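Local coordinates for phosphatidylglycerophosphatase and protein-tyrosine phosphatase 1 (Mus musculus, PDB 3RGO) that dephosphorylates phosphatidylglycerophosphate to phosphatidylglycerol, an essential step in the making of the mitochondrial phospholipid cardiolipin, and can also act on phosphorylated proteins, at residues Asp65-Pro70 with Leu140-Glu145; Gly31-Asn36 with Ala104-Ala109; Arg22-Glu27 with Ala54-Leu59; Val114-Pro119 with Glu145-Ile150. All coordinates share one frame; numbering follows the deposited sequence.

Contact 1: Asp65-Pro70 with Leu140-Glu145. With SO4 (sulfate ion), chain C.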
loop_
_atom_site.group_PDB
_atom_site.type_symbol
_atom_site.label_atom_id
_atom_site.label_comp_id
_atom_site.label_asym_id
_atom_site.label_seq_id
_atom_site.Cartn_x
_atom_site.Cartn_y
_atom_site.Cartn_z
ATOM N N ASP A 65 16.795 -1.800 -0.866
ATOM C CA ASP A 65 17.461 -2.217 0.365
ATOM C C ASP A 65 17.894 -1.036 1.238
ATOM O O ASP A 65 18.484 -0.071 0.748
ATOM C CB ASP A 65 18.668 -3.104 0.045
ATOM C CG ASP A 65 19.183 -3.840 1.264
ATOM O OD1 ASP A 65 20.418 -3.979 1.404
ATOM O OD2 ASP A 65 18.349 -4.274 2.087
ATOM N N MET A 66 17.579 -1.122 2.528
ATOM C CA MET A 66 17.966 -0.109 3.510
ATOM C C MET A 66 17.203 1.212 3.404
ATOM O O MET A 66 17.372 2.099 4.242
ATOM C CB MET A 66 19.471 0.162 3.450
ATOM C CG MET A 66 20.315 -0.810 4.251
ATOM S SD MET A 66 22.016 -0.229 4.350
ATOM C CE MET A 66 21.761 1.448 4.932
ATOM N N THR A 67 16.365 1.341 2.382
ATOM C CA THR A 67 15.645 2.588 2.143
ATOM C C THR A 67 14.276 2.612 2.816
ATOM O O THR A 67 13.836 3.651 3.315
ATOM C CB THR A 67 15.484 2.856 0.631
ATOM O OG1 THR A 67 16.746 3.272 0.090
ATOM C CG2 THR A 67 14.442 3.937 0.379
ATOM N N GLY A 68 13.609 1.462 2.831
ATOM C CA GLY A 68 12.275 1.369 3.389
ATOM C C GLY A 68 11.218 1.766 2.373
ATOM O O GLY A 68 10.029 1.759 2.680
ATOM N N VAL A 69 11.655 2.113 1.161
ATOM C CA VAL A 69 10.741 2.520 0.094
ATOM C C VAL A 69 11.166 1.904 -1.232
ATOM O O VAL A 69 12.362 1.779 -1.504
ATOM C CB VAL A 69 10.727 4.058 -0.094
ATOM C CG1 VAL A 69 9.648 4.472 -1.082
ATOM C CG2 VAL A 69 10.513 4.755 1.226
ATOM N N PRO A 70 10.188 1.507 -2.059
ATOM C CA PRO A 70 10.507 1.037 -3.412
ATOM C C PRO A 70 11.140 2.155 -4.230
ATOM O O PRO A 70 11.311 3.275 -3.738
ATOM C CB PRO A 70 9.134 0.700 -4.003
ATOM C CG PRO A 70 8.231 0.514 -2.828
ATOM C CD PRO A 70 8.746 1.423 -1.762
ATOM N N LEU A 140 10.610 9.599 3.661
ATOM C CA LEU A 140 9.996 10.883 3.327
ATOM C C LEU A 140 10.610 11.522 2.082
ATOM O O LEU A 140 9.908 12.143 1.280
ATOM C CB LEU A 140 10.093 11.854 4.505
ATOM C CG LEU A 140 9.312 13.156 4.315
ATOM C CD1 LEU A 140 7.820 12.843 4.233
ATOM C CD2 LEU A 140 9.599 14.153 5.433
ATOM N N GLU A 141 11.924 11.389 1.927
ATOM C CA GLU A 141 12.597 11.993 0.779
ATOM C C GLU A 141 12.093 11.425 -0.551
ATOM O O GLU A 141 11.947 12.152 -1.533
ATOM C CB GLU A 141 14.114 11.849 0.897
ATOM C CG GLU A 141 14.719 12.660 2.038
ATOM C CD GLU A 141 14.524 14.160 1.866
ATOM O OE1 GLU A 141 15.228 14.766 1.030
ATOM O OE2 GLU A 141 13.669 14.736 2.574
ATOM N N VAL A 142 11.818 10.126 -0.583
ATOM C CA VAL A 142 11.287 9.523 -1.798
ATOM C C VAL A 142 9.858 9.998 -2.067
ATOM O O VAL A 142 9.493 10.255 -3.212
ATOM C CB VAL A 142 11.372 7.985 -1.761
ATOM C CG1 VAL A 142 10.641 7.375 -2.957
ATOM C CG2 VAL A 142 12.836 7.543 -1.731
ATOM N N LEU A 143 9.061 10.119 -1.007
ATOM C CA LEU A 143 7.707 10.659 -1.121
ATOM C C LEU A 143 7.740 12.103 -1.630
ATOM O O LEU A 143 6.832 12.543 -2.334
ATOM C CB LEU A 143 6.981 10.594 0.226
ATOM C CG LEU A 143 6.541 9.209 0.710
ATOM C CD1 LEU A 143 5.873 9.284 2.078
ATOM C CD2 LEU A 143 5.604 8.572 -0.308
ATOM N N LYS A 144 8.789 12.832 -1.273
ATOM C CA LYS A 144 8.985 14.188 -1.796
ATOM C C LYS A 144 9.220 14.190 -3.304
ATOM O O LYS A 144 8.689 15.045 -4.024
ATOM C CB LYS A 144 10.158 14.877 -1.095
ATOM C CG LYS A 144 9.821 15.522 0.242
ATOM C CD LYS A 144 10.947 16.461 0.679
ATOM C CE LYS A 144 10.535 17.352 1.846
ATOM N NZ LYS A 144 10.209 16.573 3.071
ATOM N N GLU A 145 10.033 13.251 -3.783
ATOM C CA GLU A 145 10.306 13.153 -5.217
ATOM C C GLU A 145 9.044 12.696 -5.945
ATOM O O GLU A 145 8.737 13.159 -7.049
ATOM C CB GLU A 145 11.454 12.180 -5.496
ATOM C CG GLU A 145 12.818 12.634 -4.988
ATOM C CD GLU A 145 13.553 13.519 -5.983
ATOM O OE1 GLU A 145 12.919 14.423 -6.570
ATOM O OE2 GLU A 145 14.772 13.312 -6.174
HETATM S S SO4 C . 14.469 -1.980 3.986
HETATM O O1 SO4 C . 14.403 -1.370 2.658
HETATM O O2 SO4 C . 14.284 -0.949 5.010
HETATM O O3 SO4 C . 13.416 -2.988 4.104
HETATM O O4 SO4 C . 15.772 -2.621 4.165
#
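V69 and V142 reach toward each other tip to tip, and this apolar pair carries the contact: V69 CG1 lies 3.6 Å from V142 CG1. In both valines CG1 stands anti to the backbone N, which puts the same branch of each at the meeting point. A compact branched side chain suits both places, since L75 of helix 72-88 packs against each of them. Around this pair the packing is looser. T67 CG2 comes only to 4.5 Å from V142 CG2, and the carbonyl oxygen P70 O rests 4.2 Å from V142 CG1.

The loop that runs from strand 57-61 to helix 72-88 probably corresponds, by its place in the fold, to the general-acid loop of protein-tyrosine phosphatases. Here it leans on helix 137-154.

The polar bonds spare the valines and lie along the loop backbone. T67 O accepts from S138 OG, and G68 O from the side-chain amide of Q139, so the start of the helix grips two successive carbonyls. A sulfate ion, probably from the crystallisation liquor, takes two amide hydrogens of the loop. M66 N gives to its O4 at 2.9 Å, with an N-H...O angle of 146°, and G68 N to its O1, also at 2.9 Å. T63 OG1 and R102 NE bind the same ion. G68 has a positive phi of 84°, where a side chain would jam against the carbonyl oxygen of T67.

Contact 2: Gly31-Asn36 with Ala104-Ala109; sequences GVITMN and ATMVAA
Where M35 and M106 meet there are no flat side chains, hence no ring faces or edges to assign: two flexible thioethers and one branched aliphatic chain make the contact. The methionines cross obliquely. M35 lays its sulfur against the root of M106, with M35 SD 3.7 Å from M106 CB, and its terminal methyl follows, M35 CE standing 4.0 Å from the same CB. In return M106 CE curls back to 3.8 Å from M35 SD. That return depends on two bends in M106: CG leaves anti to the backbone N (chi1 -180°), then the chain folds at chi2 (71°) and again at chi3. Long and pliable, methionine can fill the space between a helix and a strand whose nearest CA atoms, those of M35 and M106, are 9.1 Å apart. I33 adds a wider touch, CG2 to M106 CG at 4.5 Å.

All three residues are buried close to the middle of the chain. The side chain of M35 is also about 4 Å from that of C96, the predicted phosphocysteine nucleophile, consistent with this packing lying directly under the active-site loop. Helix 102-115, which follows that loop in the manner of the phosphatase family, packs on the parallel part of the sheet: M106 also touches V94 of strand 91-95, L61 of strand 57-61 and L75 of helix 72-88, while I33 meets V92 and F81.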
loop_
_atom_site.group_PDB
_atom_site.type_symbol
_atom_site.label_atom_id
_atom_site.label_comp_id
_atom_site.label_asym_id
_atom_site.label_seq_id
_atom_site.Cartn_x
_atom_site.Cartn_y
_atom_site.Cartn_z
ATOM N N GLY A 31 -7.534 -7.007 -4.420
ATOM C CA GLY A 31 -6.139 -6.802 -4.747
ATOM C C GLY A 31 -5.322 -6.720 -3.477
ATOM O O GLY A 31 -5.818 -6.302 -2.434
ATOM N N VAL A 32 -4.069 -7.138 -3.553
ATOM C CA VAL A 32 -3.191 -7.045 -2.398
ATOM C C VAL A 32 -1.817 -6.590 -2.859
ATOM O O VAL A 32 -1.282 -7.090 -3.853
ATOM C CB VAL A 32 -3.120 -8.382 -1.615
ATOM C CG1 VAL A 32 -2.710 -9.521 -2.533
ATOM C CG2 VAL A 32 -2.171 -8.277 -0.412
ATOM N N ILE A 33 -1.278 -5.594 -2.169
ATOM C CA ILE A 33 0.080 -5.149 -2.425
ATOM C C ILE A 33 0.949 -5.697 -1.314
ATOM O O ILE A 33 0.767 -5.356 -0.148
ATOM C CB ILE A 33 0.195 -3.618 -2.480
ATOM C CG1 ILE A 33 -0.653 -3.074 -3.632
ATOM C CG2 ILE A 33 1.662 -3.208 -2.627
ATOM C CD1 ILE A 33 -0.615 -1.555 -3.777
ATOM N N THR A 34 1.874 -6.574 -1.682
ATOM C CA THR A 34 2.745 -7.218 -0.707
ATOM C C THR A 34 4.158 -6.683 -0.831
ATOM O O THR A 34 4.790 -6.797 -1.876
ATOM C CB THR A 34 2.756 -8.745 -0.888
ATOM O OG1 THR A 34 1.433 -9.256 -0.675
ATOM C CG2 THR A 34 3.723 -9.397 0.099
ATOM N N MET A 35 4.650 -6.092 0.247
ATOM C CA MET A 35 5.980 -5.512 0.233
ATOM C C MET A 35 6.952 -6.369 1.025
ATOM O O MET A 35 6.620 -6.870 2.099
ATOM C CB MET A 35 5.944 -4.083 0.774
ATOM C CG MET A 35 5.221 -3.114 -0.147
ATOM S SD MET A 35 4.726 -1.591 0.676
ATOM C CE MET A 35 3.134 -2.103 1.305
ATOM N N ASN A 36 8.147 -6.538 0.468
ATOM C CA ASN A 36 9.225 -7.277 1.116
ATOM C C ASN A 36 8.806 -8.635 1.670
ATOM O O ASN A 36 9.182 -8.996 2.781
ATOM C CB ASN A 36 9.863 -6.440 2.227
ATOM C CG ASN A 36 10.721 -5.309 1.686
ATOM O OD1 ASN A 36 11.404 -4.616 2.444
ATOM N ND2 ASN A 36 10.703 -5.127 0.371
ATOM N N ALA A 104 2.966 1.893 5.145
ATOM C CA ALA A 104 2.440 3.239 5.346
ATOM C C ALA A 104 2.939 4.195 4.260
ATOM O O ALA A 104 2.202 5.053 3.782
ATOM C CB ALA A 104 2.829 3.757 6.724
ATOM N N THR A 105 4.196 4.035 3.868
ATOM C CA THR A 105 4.790 4.880 2.837
ATOM C C THR A 105 4.106 4.676 1.483
ATOM O O THR A 105 3.853 5.636 0.744
ATOM C CB THR A 105 6.299 4.611 2.729
ATOM O OG1 THR A 105 6.919 4.931 3.980
ATOM C CG2 THR A 105 6.922 5.452 1.624
ATOM N N MET A 106 3.801 3.420 1.169
ATOM C CA MET A 106 3.092 3.078 -0.066
ATOM C C MET A 106 1.725 3.742 -0.099
ATOM O O MET A 106 1.326 4.331 -1.114
ATOM C CB MET A 106 2.941 1.555 -0.190
ATOM C CG MET A 106 2.210 1.087 -1.458
ATOM S SD MET A 106 3.180 1.319 -2.987
ATOM C CE MET A 106 4.669 0.421 -2.568
ATOM N N VAL A 107 1.002 3.641 1.014
ATOM C CA VAL A 107 -0.310 4.271 1.125
ATOM C C VAL A 107 -0.184 5.791 1.031
ATOM O O VAL A 107 -1.037 6.449 0.436
ATOM C CB VAL A 107 -1.059 3.857 2.424
ATOM C CG1 VAL A 107 -2.340 4.667 2.585
ATOM C CG2 VAL A 107 -1.374 2.353 2.419
ATOM N N ALA A 108 0.883 6.342 1.609
ATOM C CA ALA A 108 1.158 7.772 1.506
ATOM C C ALA A 108 1.264 8.213 0.053
ATOM O O ALA A 108 0.728 9.251 -0.327
ATOM C CB ALA A 108 2.445 8.139 2.274
ATOM N N ALA A 109 1.956 7.425 -0.762
ATOM C CA ALA A 109 2.131 7.781 -2.161
ATOM C C ALA A 109 0.782 7.791 -2.879
ATOM O O ALA A 109 0.483 8.706 -3.644
ATOM C CB ALA A 109 3.102 6.821 -2.839
#

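Contact 3: Arg22-Glu27 with Ala54-Leu59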
loop_
_atom_site.group_PDB
_atom_site.type_symbol
_atom_site.label_atom_id
_atom_site.label_comp_id
_atom_site.label_asym_id
_atom_site.label_seq_id
_atom_site.Cartn_x
_atom_site.Cartn_y
_atom_site.Cartn_z
ATOM N N ARG A 22 -12.733 -13.067 5.478
ATOM C CA ARG A 22 -13.232 -11.788 5.972
ATOM C C ARG A 22 -12.812 -10.624 5.074
ATOM O O ARG A 22 -13.612 -9.737 4.772
ATOM C CB ARG A 22 -12.733 -11.549 7.398
ATOM C CG ARG A 22 -12.814 -10.101 7.856
ATOM C CD ARG A 22 -13.926 -9.895 8.871
ATOM N NE ARG A 22 -13.868 -8.566 9.471
ATOM C CZ ARG A 22 -14.574 -8.192 10.534
ATOM N NH1 ARG A 22 -15.397 -9.052 11.121
ATOM N NH2 ARG A 22 -14.454 -6.961 11.011
ATOM N N LEU A 23 -11.552 -10.627 4.654
ATOM C CA LEU A 23 -11.025 -9.544 3.832
ATOM C C LEU A 23 -11.756 -9.421 2.499
ATOM O O LEU A 23 -12.073 -8.318 2.055
ATOM C CB LEU A 23 -9.526 -9.732 3.595
ATOM C CG LEU A 23 -8.647 -9.490 4.822
ATOM C CD1 LEU A 23 -7.189 -9.815 4.520
ATOM C CD2 LEU A 23 -8.799 -8.053 5.295
ATOM N N VAL A 24 -12.025 -10.560 1.870
ATOM C CA VAL A 24 -12.643 -10.581 0.549
ATOM C C VAL A 24 -14.142 -10.285 0.595
ATOM O O VAL A 24 -14.648 -9.474 -0.179
ATOM C CB VAL A 24 -12.410 -11.936 -0.150
ATOM C CG1 VAL A 24 -13.226 -12.023 -1.431
ATOM C CG2 VAL A 24 -10.929 -12.137 -0.432
ATOM N N LEU A 25 -14.849 -10.945 1.506
ATOM C CA LEU A 25 -16.296 -10.792 1.604
ATOM C C LEU A 25 -16.701 -9.486 2.286
ATOM O O LEU A 25 -17.585 -8.778 1.807
ATOM C CB LEU A 25 -16.906 -11.985 2.343
ATOM C CG LEU A 25 -16.643 -13.351 1.710
ATOM C CD1 LEU A 25 -17.081 -14.470 2.640
ATOM C CD2 LEU A 25 -17.341 -13.460 0.365
ATOM N N ASP A 26 -16.051 -9.171 3.402
ATOM C CA ASP A 26 -16.440 -8.012 4.204
ATOM C C ASP A 26 -15.806 -6.694 3.750
ATOM O O ASP A 26 -16.456 -5.649 3.785
ATOM C CB ASP A 26 -16.134 -8.260 5.684
ATOM C CG ASP A 26 -16.944 -9.405 6.262
ATOM O OD1 ASP A 26 -17.861 -9.893 5.569
ATOM O OD2 ASP A 26 -16.664 -9.816 7.407
ATOM N N GLU A 27 -14.545 -6.744 3.329
ATOM C CA GLU A 27 -13.821 -5.531 2.948
ATOM C C GLU A 27 -13.699 -5.379 1.433
ATOM O O GLU A 27 -13.078 -4.434 0.950
ATOM C CB GLU A 27 -12.427 -5.517 3.583
ATOM C CG GLU A 27 -12.412 -5.750 5.084
ATOM C CD GLU A 27 -13.043 -4.618 5.868
ATOM O OE1 GLU A 27 -13.471 -3.621 5.248
ATOM O OE2 GLU A 27 -13.113 -4.725 7.111
ATOM N N ALA A 54 -9.071 -17.034 -4.035
ATOM C CA ALA A 54 -10.040 -16.168 -3.372
ATOM C C ALA A 54 -10.439 -15.000 -4.262
ATOM O O ALA A 54 -11.214 -14.136 -3.855
ATOM C CB ALA A 54 -9.486 -15.666 -2.047
ATOM N N GLY A 55 -9.896 -14.969 -5.474
ATOM C CA GLY A 55 -10.245 -13.941 -6.437
ATOM C C GLY A 55 -9.531 -12.616 -6.228
ATOM O O GLY A 55 -9.999 -11.577 -6.691
ATOM N N VAL A 56 -8.402 -12.637 -5.531
ATOM C CA VAL A 56 -7.619 -11.413 -5.376
ATOM C C VAL A 56 -6.254 -11.484 -6.058
ATOM O O VAL A 56 -5.535 -12.475 -5.949
ATOM C CB VAL A 56 -7.493 -10.961 -3.896
ATOM C CG1 VAL A 56 -8.091 -11.980 -2.964
ATOM C CG2 VAL A 56 -6.038 -10.635 -3.535
ATOM N N GLU A 57 -5.923 -10.418 -6.778
ATOM C CA GLU A 57 -4.646 -10.302 -7.462
ATOM C C GLU A 57 -3.591 -9.736 -6.514
ATOM O O GLU A 57 -3.828 -8.730 -5.838
ATOM C CB GLU A 57 -4.791 -9.385 -8.678
ATOM C CG GLU A 57 -3.537 -9.252 -9.525
ATOM C CD GLU A 57 -3.708 -8.248 -10.653
ATOM O OE1 GLU A 57 -4.756 -7.567 -10.687
ATOM O OE2 GLU A 57 -2.795 -8.134 -11.501
ATOM N N GLN A 58 -2.429 -10.380 -6.473
ATOM C CA GLN A 58 -1.333 -9.926 -5.623
ATOM C C GLN A 58 -0.263 -9.214 -6.437
ATOM O O GLN A 58 0.201 -9.727 -7.456
ATOM C CB GLN A 58 -0.699 -11.101 -4.868
ATOM C CG GLN A 58 0.455 -10.693 -3.945
ATOM C CD GLN A 58 1.100 -11.875 -3.241
ATOM O OE1 GLN A 58 1.536 -12.831 -3.884
ATOM N NE2 GLN A 58 1.170 -11.813 -1.916
ATOM N N LEU A 59 0.108 -8.019 -5.993
ATOM C CA LEU A 59 1.254 -7.314 -6.551
ATOM C C LEU A 59 2.380 -7.319 -5.518
ATOM O O LEU A 59 2.206 -6.841 -4.398
ATOM C CB LEU A 59 0.878 -5.877 -6.921
ATOM C CG LEU A 59 2.045 -4.907 -7.152
ATOM C CD1 LEU A 59 2.900 -5.349 -8.333
ATOM C CD2 LEU A 59 1.527 -3.488 -7.358
#
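V24 uses both its methyl groups against the chain around A54 and V56, and every contact between the two segments is apolar or of van der Waals kind. V24 CG2 lies 3.8 Å from V56 CG1, the two side chains passing at a slant, and 4.1 Å from the methyl of A54. The other branch, V24 CG1, rests 3.8 Å from the carbonyl oxygen A54 O. With CG1 anti to the backbone N (chi1 172°), both methyls of V24 are turned to this surface. The small side chain of A54 lets the helix come near, to 7.3 Å between the CA atoms of V24 and A54. V56, which also touches W51 and V32, has a nearly eclipsed chi1 of 6°.

The second segment ends a beta-alpha-beta crossover, in which strand 29-35 leads through helix 48-53 to its parallel neighbour, strand 57-61. A Schellman motif closes that helix, and G55 supplies the positive phi (80°) that a residue with a side chain adopts less readily. V24 also packs on R30 of strand 29-35, so helix 20-26 touches both ends of the crossover.

Charged groups stay on the periphery. R22 and D26, one helical turn apart, face each other through a long ion pair, NE to OD2 3.7 Å, with the oxygen well out of the guanidinium plane. E27 forms a salt bridge with R4 and a hydrogen bond with Y2 OH; E57 does the same with K84 and Y85 OH.

Contact 4: Val114-Pro119 with Glu145-Ile150; sequences VHNWSP and EFHKEI
H147 reaches from helix 137-154 into the turn after helix 102-115, its ring meeting W117, S118 and P119. P119 CD sits over one ring face in a CH-pi contact, 4.2 Å from the centroid and 18° off the ring normal. The carbonyl oxygen W117 O comes obliquely to 3.0 Å from H147 CD2; it is also near NE2, at an angle too poor for a hydrogen bond. S118 CA lies 3.9 Å from H147 NE2.

At the ring edge and in its plane, a water bonds weakly to NE2 at 3.4 Å and donates to N116 O at 3.2 Å. Replacing H147 by an alanine would probably leave P119 CD without the ring it rests on and break the weak water link to N116 O. The imidazole extends into the turn because CG stands anti to the backbone N (chi1 -174°), while I112 touches it from helix 102-115. N116 leaves the helix with positive phi, and S118 OG N-caps helix 119-129 through E121 N, which is likely to steady the turn.

The ring is thus placed by shape and by weak polarity: its slightly positive CD2 probably attracts W117 O, with no direct hydrogen bond across the contact.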
loop_
_atom_site.group_PDB
_atom_site.type_symbol
_atom_site.label_atom_id
_atom_site.label_comp_id
_atom_site.label_asym_id
_atom_site.label_seq_id
_atom_site.Cartn_x
_atom_site.Cartn_y
_atom_site.Cartn_z
ATOM N N VAL A 114 -3.716 10.719 -5.383
ATOM C CA VAL A 114 -5.168 10.845 -5.412
ATOM C C VAL A 114 -5.648 12.248 -5.033
ATOM O O VAL A 114 -6.577 12.780 -5.647
ATOM C CB VAL A 114 -5.840 9.802 -4.488
ATOM C CG1 VAL A 114 -7.329 10.097 -4.330
ATOM C CG2 VAL A 114 -5.623 8.400 -5.036
ATOM N N HIS A 115 -5.011 12.854 -4.035
ATOM C CA HIS A 115 -5.497 14.136 -3.518
ATOM C C HIS A 115 -4.644 15.338 -3.902
ATOM O O HIS A 115 -4.980 16.477 -3.571
ATOM C CB HIS A 115 -5.631 14.069 -1.997
ATOM C CG HIS A 115 -6.591 13.025 -1.521
ATOM N ND1 HIS A 115 -7.958 13.160 -1.649
ATOM C CD2 HIS A 115 -6.383 11.833 -0.918
ATOM C CE1 HIS A 115 -8.549 12.095 -1.137
ATOM N NE2 HIS A 115 -7.618 11.275 -0.688
ATOM N N ASN A 116 -3.552 15.096 -4.617
ATOM C CA ASN A 116 -2.555 16.130 -4.804
ATOM C C ASN A 116 -2.206 16.757 -3.452
ATOM O O ASN A 116 -2.217 17.976 -3.303
ATOM C CB ASN A 116 -3.062 17.203 -5.779
ATOM C CG ASN A 116 -2.025 18.267 -6.058
ATOM O OD1 ASN A 116 -0.826 17.986 -6.098
ATOM N ND2 ASN A 116 -2.481 19.504 -6.249
ATOM N N TRP A 117 -1.922 15.907 -2.466
ATOM C CA TRP A 117 -1.536 16.349 -1.124
ATOM C C TRP A 117 -0.020 16.355 -0.946
ATOM O O TRP A 117 0.707 15.676 -1.671
ATOM C CB TRP A 117 -2.127 15.424 -0.051
ATOM C CG TRP A 117 -3.573 15.638 0.273
ATOM C CD1 TRP A 117 -4.383 16.657 -0.166
ATOM C CD2 TRP A 117 -4.386 14.818 1.120
ATOM N NE1 TRP A 117 -5.648 16.511 0.358
ATOM C CE2 TRP A 117 -5.678 15.390 1.145
ATOM C CE3 TRP A 117 -4.150 13.653 1.858
ATOM C CZ2 TRP A 117 -6.725 14.835 1.880
ATOM C CZ3 TRP A 117 -5.194 13.103 2.583
ATOM C CH2 TRP A 117 -6.464 13.699 2.591
ATOM N N SER A 118 0.446 17.117 0.036
ATOM C CA SER A 118 1.848 17.083 0.425
ATOM C C SER A 118 2.142 15.760 1.120
ATOM O O SER A 118 1.235 15.114 1.652
ATOM C CB SER A 118 2.171 18.239 1.371
ATOM O OG SER A 118 1.486 18.081 2.602
ATOM N N PRO A 119 3.412 15.340 1.116
ATOM C CA PRO A 119 3.737 14.122 1.860
ATOM C C PRO A 119 3.217 14.194 3.295
ATOM O O PRO A 119 2.614 13.245 3.766
ATOM C CB PRO A 119 5.267 14.098 1.828
ATOM C CG PRO A 119 5.606 14.785 0.535
ATOM C CD PRO A 119 4.569 15.874 0.375
ATOM N N GLU A 145 10.033 13.251 -3.783
ATOM C CA GLU A 145 10.306 13.153 -5.217
ATOM C C GLU A 145 9.044 12.696 -5.945
ATOM O O GLU A 145 8.737 13.159 -7.049
ATOM C CB GLU A 145 11.454 12.180 -5.496
ATOM C CG GLU A 145 12.818 12.634 -4.988
ATOM C CD GLU A 145 13.553 13.519 -5.983
ATOM O OE1 GLU A 145 12.919 14.423 -6.570
ATOM O OE2 GLU A 145 14.772 13.312 -6.174
ATOM N N PHE A 146 8.308 11.786 -5.313
ATOM C CA PHE A 146 7.063 11.287 -5.885
ATOM C C PHE A 146 6.075 12.440 -6.045
ATOM O O PHE A 146 5.383 12.544 -7.061
ATOM C CB PHE A 146 6.468 10.179 -5.001
ATOM C CG PHE A 146 5.248 9.525 -5.589
ATOM C CD1 PHE A 146 3.978 9.982 -5.273
ATOM C CD2 PHE A 146 5.372 8.454 -6.457
ATOM C CE1 PHE A 146 2.858 9.379 -5.808
ATOM C CE2 PHE A 146 4.259 7.851 -6.997
ATOM C CZ PHE A 146 2.998 8.315 -6.675
ATOM N N HIS A 147 6.027 13.306 -5.036
ATOM C CA HIS A 147 5.176 14.490 -5.048
ATOM C C HIS A 147 5.515 15.425 -6.214
ATOM O O HIS A 147 4.622 15.963 -6.866
ATOM C CB HIS A 147 5.299 15.233 -3.717
ATOM C CG HIS A 147 4.349 16.381 -3.572
ATOM N ND1 HIS A 147 4.772 17.690 -3.485
ATOM C CD2 HIS A 147 2.998 16.417 -3.501
ATOM C CE1 HIS A 147 3.721 18.483 -3.365
ATOM N NE2 HIS A 147 2.633 17.734 -3.369
ATOM N N LYS A 148 6.803 15.613 -6.475
ATOM C CA LYS A 148 7.238 16.444 -7.593
ATOM C C LYS A 148 6.846 15.853 -8.945
ATOM O O LYS A 148 6.445 16.581 -9.855
ATOM C CB LYS A 148 8.752 16.661 -7.540
ATOM C CG LYS A 148 9.224 17.493 -6.362
ATOM C CD LYS A 148 10.731 17.694 -6.402
ATOM C CE LYS A 148 11.217 18.478 -5.194
ATOM N NZ LYS A 148 12.684 18.733 -5.254
ATOM N N GLU A 149 6.976 14.536 -9.078
ATOM C CA GLU A 149 6.630 13.845 -10.317
ATOM C C GLU A 149 5.132 13.909 -10.584
ATOM O O GLU A 149 4.700 14.108 -11.725
ATOM C CB GLU A 149 7.081 12.384 -10.274
ATOM C CG GLU A 149 8.585 12.194 -10.369
ATOM C CD GLU A 149 8.974 10.735 -10.513
ATOM O OE1 GLU A 149 8.139 9.868 -10.196
ATOM O OE2 GLU A 149 10.111 10.453 -10.942
ATOM N N ILE A 150 4.350 13.735 -9.525
ATOM C CA ILE A 150 2.896 13.795 -9.610
ATOM C C ILE A 150 2.435 15.162 -10.092
ATOM O O ILE A 150 1.548 15.267 -10.942
ATOM C CB ILE A 150 2.245 13.506 -8.237
ATOM C CG1 ILE A 150 2.382 12.023 -7.888
ATOM C CG2 ILE A 150 0.792 13.957 -8.221
ATOM C CD1 ILE A 150 2.201 11.092 -9.068
HETATM O O HOH W 1 0.236 19.900 -2.477
#

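In the fold
Along the chain contact 3 closes first, contact 2 crosses it, contact 1 crosses contact 2, and contact 4 crosses contact 1. Contact 2 lies about 2 Å from the chain's centre; contacts 1 and 3 are about 28 Å apart, centre to centre, on opposite sides of it, as are contacts 3 and 4. Backbone pairing of strands 29-35 and 57-61 ties contact 3 to contact 2. On the far side, P70 and V69 rest on M106 and T105, joining contact 2 to contact 1, while helix 137-154 serves contacts 1 and 4. One continuous phosphatase domain results, with helices packed on a central sheet and the active-site side near contacts 1 and 2.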